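Local coordinates for uncharacterized protein (Pyrococcus furiosus, PDB 4XLZ) that probably removes an acetyl group from N,N'-diacetylchitobiose as a metal-dependent deacetylase of carbohydrate esterase family 14, at residues Val62-Cys66 with Leu99-Tyr105; Cys66-Met72 with Trp106-Thr112; Arg118-Lys122 with Asn169-Ile173; Ile128-Asp134 with Leu179-Ser185. One frame throughout, in Å; residues are numbered along the deposited sequence.

Contact 1: residues Val62-Cys66 with Leu99-Tyr105; sequences VIYIC and LGVRKIY
Strands 62-66 and 103-105 run parallel, their short axes 4.6 Å apart at closest and inclined by 22°. CA pairs set the register: Y64 with I104 at 4.6 Å, I65 with Y105 at 4.7 Å. Three backbone hydrogen bonds, each with an N-H...O angle of 170°, fix it: Y64 N to K103 O (3.0 Å), Y105 N to Y64 O (2.8 Å) and C66 N to Y105 O (2.8 Å). This is the strand pairing of a beta-alpha-beta unit in a parallel sheet; the connecting helix 81-99 ends in a Schellman motif, with G100 at phi 88°, psi 14°. Water 1 donates to G100 O (2.8 Å) and accepts from V62 N (2.9 Å); water 2 donates to V62 O (2.6 Å) and accepts from R102 N (2.7 Å). K103 N, although buried here, has no partner in the model. On the helix 81-99 side, Y64 (chi1 -75°) lays its ring under V101 CG1, a CH-pi contact 3.9 Å from the centroid. On the other face, I63 CG2 meets the Y105 ring edge at CD1 (3.8 Å), while K103 NZ forms a salt bridge and Y105 OH a hydrogen bond with E131 of helix 118-131.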
# COMPACT_ATOMS: atom_id res chain seq x y z
N VAL A 62 -8.82 -12.12 -32.79
CA VAL A 62 -8.10 -11.04 -32.02
C VAL A 62 -9.05 -10.60 -30.97
O VAL A 62 -10.20 -10.23 -31.13
CB VAL A 62 -7.75 -9.82 -32.92
CG1 VAL A 62 -7.08 -8.78 -32.01
CG2 VAL A 62 -6.85 -10.21 -34.09
N ILE A 63 -8.50 -10.70 -29.69
CA ILE A 63 -9.25 -10.28 -28.48
C ILE A 63 -8.49 -9.14 -27.77
O ILE A 63 -7.28 -9.22 -27.73
CB ILE A 63 -9.31 -11.53 -27.51
CG1 ILE A 63 -10.13 -12.66 -28.24
CG2 ILE A 63 -9.96 -11.13 -26.16
CD1 ILE A 63 -9.89 -14.00 -27.50
N TYR A 64 -9.22 -8.18 -27.29
CA TYR A 64 -8.52 -7.04 -26.54
C TYR A 64 -8.70 -7.31 -25.03
O TYR A 64 -9.73 -7.82 -24.56
CB TYR A 64 -9.23 -5.75 -26.76
CG TYR A 64 -9.00 -5.13 -28.14
CD1 TYR A 64 -8.23 -5.71 -29.13
CD2 TYR A 64 -9.63 -3.92 -28.32
CE1 TYR A 64 -8.04 -5.01 -30.41
CE2 TYR A 64 -9.46 -3.20 -29.57
CZ TYR A 64 -8.70 -3.81 -30.51
OH TYR A 64 -8.55 -3.17 -31.75
N ILE A 65 -7.63 -6.91 -24.31
CA ILE A 65 -7.80 -6.60 -22.87
C ILE A 65 -7.50 -5.11 -22.71
O ILE A 65 -6.39 -4.72 -23.16
CB ILE A 65 -6.84 -7.38 -21.98
CG1 ILE A 65 -7.14 -8.88 -22.10
CG2 ILE A 65 -7.07 -6.95 -20.51
CD1 ILE A 65 -6.05 -9.80 -21.38
N CYS A 66 -8.44 -4.36 -22.20
CA CYS A 66 -8.21 -2.92 -21.97
C CYS A 66 -8.04 -2.76 -20.48
O CYS A 66 -8.90 -3.04 -19.67
CB CYS A 66 -9.42 -2.12 -22.54
SG CYS A 66 -9.00 -0.35 -22.55
N LEU A 99 -11.94 -3.15 -37.21
CA LEU A 99 -10.75 -3.95 -37.31
C LEU A 99 -10.94 -5.48 -37.22
O LEU A 99 -9.97 -6.22 -37.27
CB LEU A 99 -9.73 -3.48 -36.16
CG LEU A 99 -9.41 -2.00 -36.27
CD1 LEU A 99 -8.41 -1.63 -35.12
CD2 LEU A 99 -8.70 -1.71 -37.63
N GLY A 100 -12.21 -5.94 -37.07
CA GLY A 100 -12.47 -7.40 -37.07
C GLY A 100 -12.35 -8.01 -35.69
O GLY A 100 -12.35 -9.23 -35.59
N VAL A 101 -12.34 -7.11 -34.69
CA VAL A 101 -12.21 -7.68 -33.29
C VAL A 101 -13.63 -7.87 -32.72
O VAL A 101 -14.45 -6.90 -32.75
CB VAL A 101 -11.37 -6.62 -32.47
CG1 VAL A 101 -11.39 -6.97 -30.86
CG2 VAL A 101 -10.02 -6.55 -33.00
N ARG A 102 -13.85 -9.02 -32.07
CA ARG A 102 -15.21 -9.25 -31.61
C ARG A 102 -15.31 -9.44 -30.10
O ARG A 102 -16.38 -9.76 -29.61
CB ARG A 102 -15.73 -10.62 -32.18
CG ARG A 102 -15.93 -10.57 -33.74
CD ARG A 102 -16.06 -11.99 -34.33
NE ARG A 102 -15.51 -11.94 -35.70
CZ ARG A 102 -16.14 -11.41 -36.76
NH1 ARG A 102 -17.37 -10.92 -36.67
NH2 ARG A 102 -15.54 -11.37 -37.95
N LYS A 103 -14.21 -9.29 -29.37
CA LYS A 103 -14.32 -9.53 -27.90
C LYS A 103 -13.30 -8.59 -27.20
O LYS A 103 -12.14 -8.55 -27.60
CB LYS A 103 -13.98 -10.94 -27.56
CG LYS A 103 -14.22 -11.26 -26.07
CD LYS A 103 -13.80 -12.72 -25.72
CE LYS A 103 -14.74 -13.83 -26.15
NZ LYS A 103 -14.41 -15.18 -25.34
N ILE A 104 -13.84 -7.91 -26.21
CA ILE A 104 -12.96 -6.96 -25.41
C ILE A 104 -13.24 -7.32 -23.94
O ILE A 104 -14.42 -7.36 -23.48
CB ILE A 104 -13.38 -5.52 -25.63
CG1 ILE A 104 -13.19 -5.12 -27.16
CG2 ILE A 104 -12.47 -4.63 -24.76
CD1 ILE A 104 -13.94 -3.78 -27.46
N TYR A 105 -12.15 -7.59 -23.17
CA TYR A 105 -12.26 -7.64 -21.70
C TYR A 105 -11.88 -6.29 -21.10
O TYR A 105 -10.78 -5.80 -21.48
CB TYR A 105 -11.28 -8.65 -21.12
CG TYR A 105 -11.60 -10.09 -21.43
CD1 TYR A 105 -11.19 -10.72 -22.64
CD2 TYR A 105 -12.25 -10.87 -20.46
CE1 TYR A 105 -11.49 -12.09 -22.85
CE2 TYR A 105 -12.55 -12.20 -20.69
CZ TYR A 105 -12.14 -12.78 -21.84
OH TYR A 105 -12.40 -14.16 -22.05
O HOH W 1 -10.55 -11.29 -34.97
O HOH W 2 -12.46 -11.34 -31.87

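Contact 2: residues Cys66-Met72 with Trp106-Thr112; sequences CMTDGYM and WLNYRDT
A beta bulge interrupts the parallel pairing of strands 66-68 and 106-109: C66 bridges W106 (CA-CA 5.1 Å), but T68 bridges Y109 (4.5 Å), a register shift of one. N108, at phi 65° and psi 21°, is the extra residue. L107 N donates to C66 O (2.9 Å, 168°) and Y109 N to M67 O (3.3 Å, 136°); D69 N to Y109 O (3.0 Å, 129°) is weak. Water 3 fills the bulge, accepting from N108 N (2.9 Å) and donating to C66 O (3.0 Å). Beyond the strands, D69 (chi1 52°) forms an Asx turn, its OD1 accepting from Y71 N (3.0 Å) and also from D111 N (2.9 Å, 166°) across the contact; G70, between D69 and Y71, has phi 69°. D111 (chi1 t) replies with OD2, which accepts from selenomethionine M72 N (2.9 Å). Y71 (chi1 t) stacks flat on the R110 guanidinium, planes at 7° and centres 4.1 Å apart, a cation-pi pair in which R110 CD also lies 3.8 Å from the ring centroid. Water 4 links D69 OD2 (2.5 Å) to R110 NE (2.8 Å), and R110 NH1 bonds N108 O of the third subunit. One carboxylate oxygen of each aspartate, D69 OD1 and D111 OD2, thus accepts from main-chain amides, holding together the loops at the C-terminal ends of the two strands, where D111 touches the cadmium ligand H40.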
# COMPACT_ATOMS: atom_id res chain seq x y z
N CYS A 66 -8.44 -4.36 -22.20
CA CYS A 66 -8.21 -2.92 -21.97
C CYS A 66 -8.04 -2.76 -20.48
O CYS A 66 -8.90 -3.04 -19.67
CB CYS A 66 -9.42 -2.12 -22.54
SG CYS A 66 -9.00 -0.35 -22.55
N MSE A 67 -6.88 -2.19 -20.11
CA MSE A 67 -6.54 -2.18 -18.64
C MSE A 67 -7.30 -1.15 -17.87
O MSE A 67 -7.68 -1.35 -16.73
CB MSE A 67 -5.06 -1.75 -18.47
CG MSE A 67 -4.03 -2.61 -19.27
SE MSE A 67 -4.11 -4.52 -18.76
CE MSE A 67 -3.46 -4.37 -16.99
N THR A 68 -7.64 0.01 -18.49
CA THR A 68 -8.28 1.11 -17.82
C THR A 68 -9.53 1.63 -18.57
O THR A 68 -9.84 1.16 -19.70
CB THR A 68 -7.37 2.33 -17.54
OG1 THR A 68 -7.18 3.05 -18.79
CG2 THR A 68 -6.01 1.95 -16.98
N ASP A 69 -10.24 2.51 -17.95
CA ASP A 69 -11.56 2.94 -18.48
C ASP A 69 -11.43 4.26 -19.25
O ASP A 69 -12.43 4.70 -19.82
CB ASP A 69 -12.51 3.14 -17.31
CG ASP A 69 -11.98 4.06 -16.18
OD1 ASP A 69 -10.98 4.80 -16.46
OD2 ASP A 69 -12.56 3.95 -15.05
N GLY A 70 -10.26 4.82 -19.36
CA GLY A 70 -10.18 6.11 -20.11
C GLY A 70 -10.85 7.30 -19.43
O GLY A 70 -11.07 8.41 -20.06
N TYR A 71 -11.19 7.26 -18.13
CA TYR A 71 -11.89 8.28 -17.33
C TYR A 71 -11.33 9.67 -17.45
O TYR A 71 -12.05 10.65 -17.28
CB TYR A 71 -11.84 7.74 -15.84
CG TYR A 71 -12.48 8.56 -14.78
CD1 TYR A 71 -13.72 8.12 -14.25
CD2 TYR A 71 -11.83 9.66 -14.22
CE1 TYR A 71 -14.31 8.80 -13.16
CE2 TYR A 71 -12.38 10.36 -13.16
CZ TYR A 71 -13.62 9.89 -12.63
OH TYR A 71 -14.17 10.59 -11.58
N MSE A 72 -10.00 9.76 -17.57
CA MSE A 72 -9.37 11.07 -17.42
C MSE A 72 -9.22 11.79 -18.76
O MSE A 72 -8.76 12.96 -18.77
CB MSE A 72 -7.95 10.92 -16.84
CG MSE A 72 -7.99 10.41 -15.42
SE MSE A 72 -8.70 11.81 -14.22
CE MSE A 72 -8.61 10.64 -12.66
N TRP A 106 -12.70 -5.75 -20.30
CA TRP A 106 -12.47 -4.43 -19.68
C TRP A 106 -12.08 -4.64 -18.25
O TRP A 106 -12.89 -5.11 -17.42
CB TRP A 106 -13.77 -3.59 -19.68
CG TRP A 106 -14.29 -3.30 -21.10
CD1 TRP A 106 -15.26 -4.02 -21.76
CD2 TRP A 106 -13.86 -2.27 -21.94
NE1 TRP A 106 -15.52 -3.34 -23.02
CE2 TRP A 106 -14.62 -2.33 -23.11
CE3 TRP A 106 -12.91 -1.27 -21.78
CZ2 TRP A 106 -14.48 -1.37 -24.15
CZ3 TRP A 106 -12.72 -0.28 -22.80
CH2 TRP A 106 -13.53 -0.39 -23.97
N LEU A 107 -10.84 -4.37 -17.89
CA LEU A 107 -10.48 -4.57 -16.44
C LEU A 107 -10.99 -3.48 -15.59
O LEU A 107 -11.11 -3.66 -14.35
CB LEU A 107 -8.93 -4.58 -16.29
CG LEU A 107 -8.24 -5.71 -17.04
CD1 LEU A 107 -6.80 -5.82 -16.46
CD2 LEU A 107 -8.89 -7.12 -16.93
N ASN A 108 -11.30 -2.27 -16.17
CA ASN A 108 -11.94 -1.16 -15.49
C ASN A 108 -11.14 -0.49 -14.34
O ASN A 108 -11.71 0.23 -13.60
CB ASN A 108 -13.37 -1.54 -14.91
CG ASN A 108 -14.42 -1.82 -16.07
OD1 ASN A 108 -15.06 -2.87 -16.08
ND2 ASN A 108 -14.55 -0.96 -16.83
N TYR A 109 -9.84 -0.69 -14.38
CA TYR A 109 -9.05 0.18 -13.45
C TYR A 109 -9.17 1.65 -13.93
O TYR A 109 -9.33 1.90 -15.15
CB TYR A 109 -7.53 -0.27 -13.40
CG TYR A 109 -7.46 -1.65 -12.73
CD1 TYR A 109 -7.51 -1.70 -11.35
CD2 TYR A 109 -7.28 -2.77 -13.49
CE1 TYR A 109 -7.50 -2.93 -10.68
CE2 TYR A 109 -7.18 -4.07 -12.83
CZ TYR A 109 -7.36 -4.07 -11.46
OH TYR A 109 -7.38 -5.34 -10.88
N ARG A 110 -9.18 2.58 -13.00
CA ARG A 110 -9.37 3.95 -13.45
C ARG A 110 -8.08 4.45 -14.14
O ARG A 110 -6.95 4.27 -13.71
CB ARG A 110 -9.68 4.88 -12.28
CG ARG A 110 -10.01 6.32 -12.83
CD ARG A 110 -10.57 7.22 -11.65
NE ARG A 110 -11.94 6.69 -11.26
CZ ARG A 110 -12.61 7.16 -10.21
NH1 ARG A 110 -12.07 8.11 -9.43
NH2 ARG A 110 -13.81 6.67 -9.91
N ASP A 111 -8.31 5.13 -15.26
CA ASP A 111 -7.20 5.83 -15.99
C ASP A 111 -6.42 6.72 -15.07
O ASP A 111 -6.97 7.45 -14.26
CB ASP A 111 -8.01 6.68 -17.04
CG ASP A 111 -7.17 7.42 -17.98
OD1 ASP A 111 -5.94 7.34 -18.09
OD2 ASP A 111 -7.86 8.19 -18.77
N THR A 112 -5.09 6.55 -15.20
CA THR A 112 -4.03 7.27 -14.41
C THR A 112 -3.83 6.55 -13.06
O THR A 112 -2.97 7.00 -12.28
CB THR A 112 -4.19 8.78 -14.15
OG1 THR A 112 -5.27 9.11 -13.28
CG2 THR A 112 -4.35 9.52 -15.57
O HOH W 3 -11.16 -1.24 -18.83
O HOH W 4 -13.48 5.03 -12.94

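Contact 3: residues Arg118-Lys122 with Asn169-Ile173; sequences REVRK and NFSNI
This is a small helix-to-loop contact at the periphery of the alpha/beta fold, burying 191 Å² in total: the first turn of helix 118-131 meets the segment leading into the short helix 172-176. No direct hydrogen bond crosses it. The 118-122 backbone is helical, K122 N bonding R118 O at 2.8 Å, whereas S171 adopts phi 48°, psi 58° just before the second helix; K122 and S171 are the nearest CA pair, at 6.2 Å. F170, chi1 t and chi2 96°, extends its ring towards the helix so that R121 CB lies at the ring edge, 3.8 Å from F170 CZ, with R118 CG 4.4 Å from that atom. R121 (chi1 m) carries its charged end away to a salt bridge with E160, while R118 NE and K122 NZ pair with E119 of the second subunit. The helix therefore offers the ring aliphatic carbon. K122 CG approaches S171 OG at 3.5 Å, and water 5 accepts from S171 OG (2.6 Å) and donates to K122 O (2.8 Å).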
# COMPACT_ATOMS: atom_id res chain seq x y z
N ARG A 118 0.42 -7.59 -7.85
CA ARG A 118 0.00 -9.00 -8.09
C ARG A 118 -1.48 -9.09 -8.43
O ARG A 118 -1.80 -9.89 -9.34
CB ARG A 118 0.32 -9.73 -6.76
CG ARG A 118 -0.19 -11.26 -6.88
CD ARG A 118 0.07 -11.96 -5.49
NE ARG A 118 -0.84 -11.27 -4.57
CZ ARG A 118 -0.60 -11.26 -3.27
NH1 ARG A 118 0.35 -12.13 -2.80
NH2 ARG A 118 -1.37 -10.51 -2.44
N GLU A 119 -2.32 -8.25 -7.81
CA GLU A 119 -3.75 -8.32 -8.14
C GLU A 119 -3.96 -8.11 -9.67
O GLU A 119 -4.79 -8.83 -10.29
CB GLU A 119 -4.44 -7.26 -7.31
CG GLU A 119 -5.92 -7.19 -7.73
CD GLU A 119 -6.70 -6.19 -6.96
OE1 GLU A 119 -6.13 -5.25 -6.36
OE2 GLU A 119 -7.92 -6.31 -6.93
N VAL A 120 -3.28 -7.12 -10.27
CA VAL A 120 -3.58 -6.94 -11.73
C VAL A 120 -2.97 -8.04 -12.54
O VAL A 120 -3.56 -8.53 -13.51
CB VAL A 120 -2.92 -5.61 -12.14
CG1 VAL A 120 -3.27 -5.35 -13.67
CG2 VAL A 120 -3.57 -4.42 -11.33
N ARG A 121 -1.81 -8.63 -12.12
CA ARG A 121 -1.30 -9.83 -12.80
C ARG A 121 -2.34 -10.87 -12.74
O ARG A 121 -2.48 -11.66 -13.74
CB ARG A 121 -0.00 -10.35 -12.11
CG ARG A 121 1.19 -9.29 -12.22
CD ARG A 121 2.46 -10.05 -11.73
NE ARG A 121 3.53 -9.04 -11.61
CZ ARG A 121 3.71 -8.25 -10.54
NH1 ARG A 121 3.24 -8.56 -9.34
NH2 ARG A 121 4.48 -7.18 -10.74
N LYS A 122 -2.96 -11.13 -11.57
CA LYS A 122 -3.96 -12.21 -11.51
C LYS A 122 -5.08 -11.95 -12.51
O LYS A 122 -5.60 -12.93 -13.10
CB LYS A 122 -4.57 -12.28 -10.09
CG LYS A 122 -3.55 -12.86 -9.12
CD LYS A 122 -4.28 -12.86 -7.76
CE LYS A 122 -3.40 -13.54 -6.78
NZ LYS A 122 -4.17 -13.26 -5.41
N ASN A 169 1.52 -22.67 -9.10
CA ASN A 169 1.42 -22.03 -7.79
C ASN A 169 1.13 -20.53 -7.88
O ASN A 169 0.93 -19.87 -6.81
CB ASN A 169 2.74 -22.27 -7.03
CG ASN A 169 2.87 -23.76 -6.59
OD1 ASN A 169 1.88 -24.31 -6.25
ND2 ASN A 169 4.04 -24.27 -6.70
N PHE A 170 1.14 -19.92 -9.10
CA PHE A 170 0.75 -18.51 -9.20
C PHE A 170 -0.76 -18.45 -9.43
O PHE A 170 -1.27 -19.05 -10.38
CB PHE A 170 1.57 -17.89 -10.41
CG PHE A 170 1.30 -16.42 -10.54
CD1 PHE A 170 2.25 -15.60 -9.91
CD2 PHE A 170 0.13 -15.91 -11.16
CE1 PHE A 170 2.09 -14.17 -9.95
CE2 PHE A 170 -0.11 -14.44 -11.07
CZ PHE A 170 0.84 -13.65 -10.44
N SER A 171 -1.41 -17.63 -8.59
CA SER A 171 -2.88 -17.58 -8.67
C SER A 171 -3.54 -18.97 -8.70
O SER A 171 -4.24 -19.35 -9.62
CB SER A 171 -3.30 -16.66 -9.82
OG SER A 171 -4.59 -16.15 -9.54
N ASN A 172 -3.24 -19.72 -7.63
CA ASN A 172 -3.56 -21.13 -7.67
C ASN A 172 -5.04 -21.36 -7.61
O ASN A 172 -5.42 -22.50 -7.97
CB ASN A 172 -2.83 -21.92 -6.48
CG ASN A 172 -3.38 -21.50 -5.09
OD1 ASN A 172 -3.25 -20.34 -4.70
ND2 ASN A 172 -4.19 -22.30 -4.50
N ILE A 173 -5.93 -20.43 -7.21
CA ILE A 173 -7.37 -20.75 -7.18
C ILE A 173 -7.83 -20.95 -8.65
O ILE A 173 -8.79 -21.69 -8.90
CB ILE A 173 -8.15 -19.67 -6.49
CG1 ILE A 173 -7.65 -19.57 -5.06
CG2 ILE A 173 -9.65 -20.09 -6.35
CD1 ILE A 173 -7.56 -20.91 -4.23
O HOH W 5 -5.73 -15.39 -11.80

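Contact 4: residues Ile128-Asp134 with Leu179-Ser185; sequences IRKEKPD and LKPHSVS
Two direct hydrogen bonds tie the end of helix 118-131 and the turn after it to the irregular segment 179-185. H182 NE2 donates to P133 O (2.8 Å, 165°), with H182 at chi1 176° and chi2 67°; S185 N donates to D134 O (2.8 Å, 132°). Water 6 adds an indirect link, 2.5 Å from K132 NZ and 2.7 Å from H182 ND1. The helix closes with K132 N on I128 O (2.8 Å), and K132 then leaves it at phi 53°, psi 51°. That turn sets K132 CA over the H182 ring face, a CH-pi contact 3.4 Å from the centroid and 9° off the normal. I128 CG2 borders the imidazole, 3.8 Å from H182 CD2, and also meets V184 CG2 (3.8 Å). Separately, P133 CG lies 4.1 Å from V184 CG2 and L179 CD2 3.7 Å from K130 CA. R129, extended (chi2 and chi3 t), runs its CG within 3.3 Å of K180 O, and its guanidinium reaches a salt bridge with D174. CA atoms of D134 and V184 are 5.1 Å apart where strands 135-139 and 186-190 are about to begin as parallel neighbours, with helix 149-164 packing on I128 and V184 through V162.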
# COMPACT_ATOMS: atom_id res chain seq x y z
N ILE A 128 -5.65 -15.04 -19.71
CA ILE A 128 -4.78 -15.82 -20.50
C ILE A 128 -5.10 -17.32 -20.33
O ILE A 128 -5.02 -18.02 -21.33
CB ILE A 128 -3.26 -15.48 -20.14
CG1 ILE A 128 -3.02 -14.01 -20.63
CG2 ILE A 128 -2.27 -16.44 -20.81
CD1 ILE A 128 -1.64 -13.48 -20.10
N ARG A 129 -5.30 -17.72 -19.08
CA ARG A 129 -5.55 -19.15 -18.89
C ARG A 129 -6.91 -19.47 -19.44
O ARG A 129 -7.03 -20.64 -19.98
CB ARG A 129 -5.48 -19.49 -17.44
CG ARG A 129 -4.04 -19.45 -16.90
CD ARG A 129 -4.15 -19.64 -15.35
NE ARG A 129 -2.71 -19.74 -14.84
CZ ARG A 129 -2.37 -19.66 -13.52
NH1 ARG A 129 -1.10 -19.88 -13.18
NH2 ARG A 129 -3.31 -19.32 -12.61
N LYS A 130 -7.89 -18.62 -19.39
CA LYS A 130 -9.25 -18.96 -20.00
C LYS A 130 -9.13 -19.03 -21.52
O LYS A 130 -9.63 -19.99 -22.16
CB LYS A 130 -10.21 -17.89 -19.61
CG LYS A 130 -11.61 -18.09 -20.27
CD LYS A 130 -12.41 -19.23 -19.74
CE LYS A 130 -13.76 -19.32 -20.69
NZ LYS A 130 -14.59 -20.35 -19.93
N GLU A 131 -8.45 -18.04 -22.14
CA GLU A 131 -8.51 -17.95 -23.59
C GLU A 131 -7.44 -18.76 -24.24
O GLU A 131 -7.58 -19.09 -25.48
CB GLU A 131 -8.40 -16.44 -24.00
CG GLU A 131 -9.60 -15.62 -23.68
CD GLU A 131 -10.84 -15.85 -24.58
OE1 GLU A 131 -11.82 -15.23 -24.27
OE2 GLU A 131 -10.68 -16.68 -25.54
N LYS A 132 -6.32 -19.10 -23.61
CA LYS A 132 -5.20 -19.87 -24.17
C LYS A 132 -4.67 -19.27 -25.47
O LYS A 132 -4.65 -19.95 -26.56
CB LYS A 132 -5.70 -21.34 -24.40
CG LYS A 132 -5.94 -21.98 -23.06
CD LYS A 132 -6.35 -23.49 -23.23
CE LYS A 132 -6.12 -24.41 -21.95
NZ LYS A 132 -4.64 -24.53 -21.29
N PRO A 133 -4.36 -17.98 -25.51
CA PRO A 133 -3.93 -17.38 -26.77
C PRO A 133 -2.56 -17.87 -27.19
O PRO A 133 -1.59 -18.15 -26.40
CB PRO A 133 -3.85 -15.86 -26.43
CG PRO A 133 -3.44 -15.90 -24.89
CD PRO A 133 -4.42 -16.99 -24.40
N ASP A 134 -2.36 -17.89 -28.52
CA ASP A 134 -1.02 -18.22 -29.04
C ASP A 134 -0.03 -17.06 -28.88
O ASP A 134 1.16 -17.29 -28.72
CB ASP A 134 -1.05 -18.60 -30.64
CG ASP A 134 -2.08 -19.65 -30.88
OD1 ASP A 134 -3.13 -19.37 -31.42
OD2 ASP A 134 -1.85 -20.79 -30.34
N LEU A 179 -9.15 -23.64 -14.45
CA LEU A 179 -8.32 -22.83 -15.40
C LEU A 179 -6.89 -23.25 -15.28
O LEU A 179 -6.14 -22.78 -14.36
CB LEU A 179 -8.43 -21.27 -15.14
CG LEU A 179 -9.81 -20.71 -15.25
CD1 LEU A 179 -9.58 -19.23 -14.73
CD2 LEU A 179 -10.07 -20.69 -16.82
N LYS A 180 -6.45 -24.10 -16.20
CA LYS A 180 -5.15 -24.71 -16.11
C LYS A 180 -4.01 -23.72 -16.53
O LYS A 180 -4.26 -22.73 -17.24
CB LYS A 180 -5.11 -25.88 -17.10
CG LYS A 180 -6.00 -27.09 -16.55
CD LYS A 180 -5.80 -28.33 -17.47
CE LYS A 180 -4.30 -28.94 -17.43
NZ LYS A 180 -3.83 -29.53 -16.05
N PRO A 181 -2.77 -24.01 -16.22
CA PRO A 181 -1.66 -23.19 -16.66
C PRO A 181 -1.65 -23.13 -18.17
O PRO A 181 -2.03 -24.16 -18.88
CB PRO A 181 -0.39 -23.90 -16.16
CG PRO A 181 -0.94 -24.71 -14.91
CD PRO A 181 -2.32 -25.10 -15.30
N HIS A 182 -1.21 -22.03 -18.77
CA HIS A 182 -1.11 -21.90 -20.19
C HIS A 182 0.22 -21.28 -20.59
O HIS A 182 0.74 -20.31 -19.87
CB HIS A 182 -2.23 -21.03 -20.72
CG HIS A 182 -2.11 -20.78 -22.20
ND1 HIS A 182 -2.25 -21.77 -23.19
CD2 HIS A 182 -1.80 -19.64 -22.84
CE1 HIS A 182 -2.04 -21.21 -24.36
NE2 HIS A 182 -1.75 -19.92 -24.18
N SER A 183 0.86 -21.79 -21.66
CA SER A 183 2.08 -21.24 -22.19
C SER A 183 1.82 -20.59 -23.54
O SER A 183 1.54 -21.23 -24.58
CB SER A 183 3.09 -22.36 -22.43
OG SER A 183 3.40 -22.99 -21.18
N VAL A 184 1.93 -19.26 -23.53
CA VAL A 184 1.77 -18.46 -24.78
C VAL A 184 2.96 -18.74 -25.67
O VAL A 184 4.05 -19.00 -25.21
CB VAL A 184 1.71 -16.97 -24.33
CG1 VAL A 184 1.95 -16.01 -25.53
CG2 VAL A 184 0.39 -16.68 -23.57
N SER A 185 2.76 -18.77 -27.00
CA SER A 185 3.91 -19.04 -27.91
C SER A 185 4.79 -17.81 -28.26
O SER A 185 6.00 -17.98 -28.40
CB SER A 185 3.40 -19.58 -29.27
OG SER A 185 2.77 -20.82 -28.91
O HOH W 6 -2.85 -24.37 -22.97

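How the contacts relate
Contacts 1 and 2 are consecutive lengths of one strand pair: they share C66, have centres 15 Å apart and touch at I65 CG2 to L107 CG (3.9 Å). Helix 118-131 carries the connection onward. Its end in contact 4 supplies E131, whose OE1 lies 2.8 Å from K103 NZ in a salt bridge to contact 1; its start in contact 3 packs V120 CG1 against selenomethionine M67 CE of contact 2 (3.5 Å). Contacts 3 and 4 join through R129, with NH1 2.9 Å from F170 O, probably hydrogen-bonded. Contact 2 approaches the metal, its D111 side chain about 7 Å from a bound cadmium ion; H40, D43 and H151 form a cadmium site in this chain.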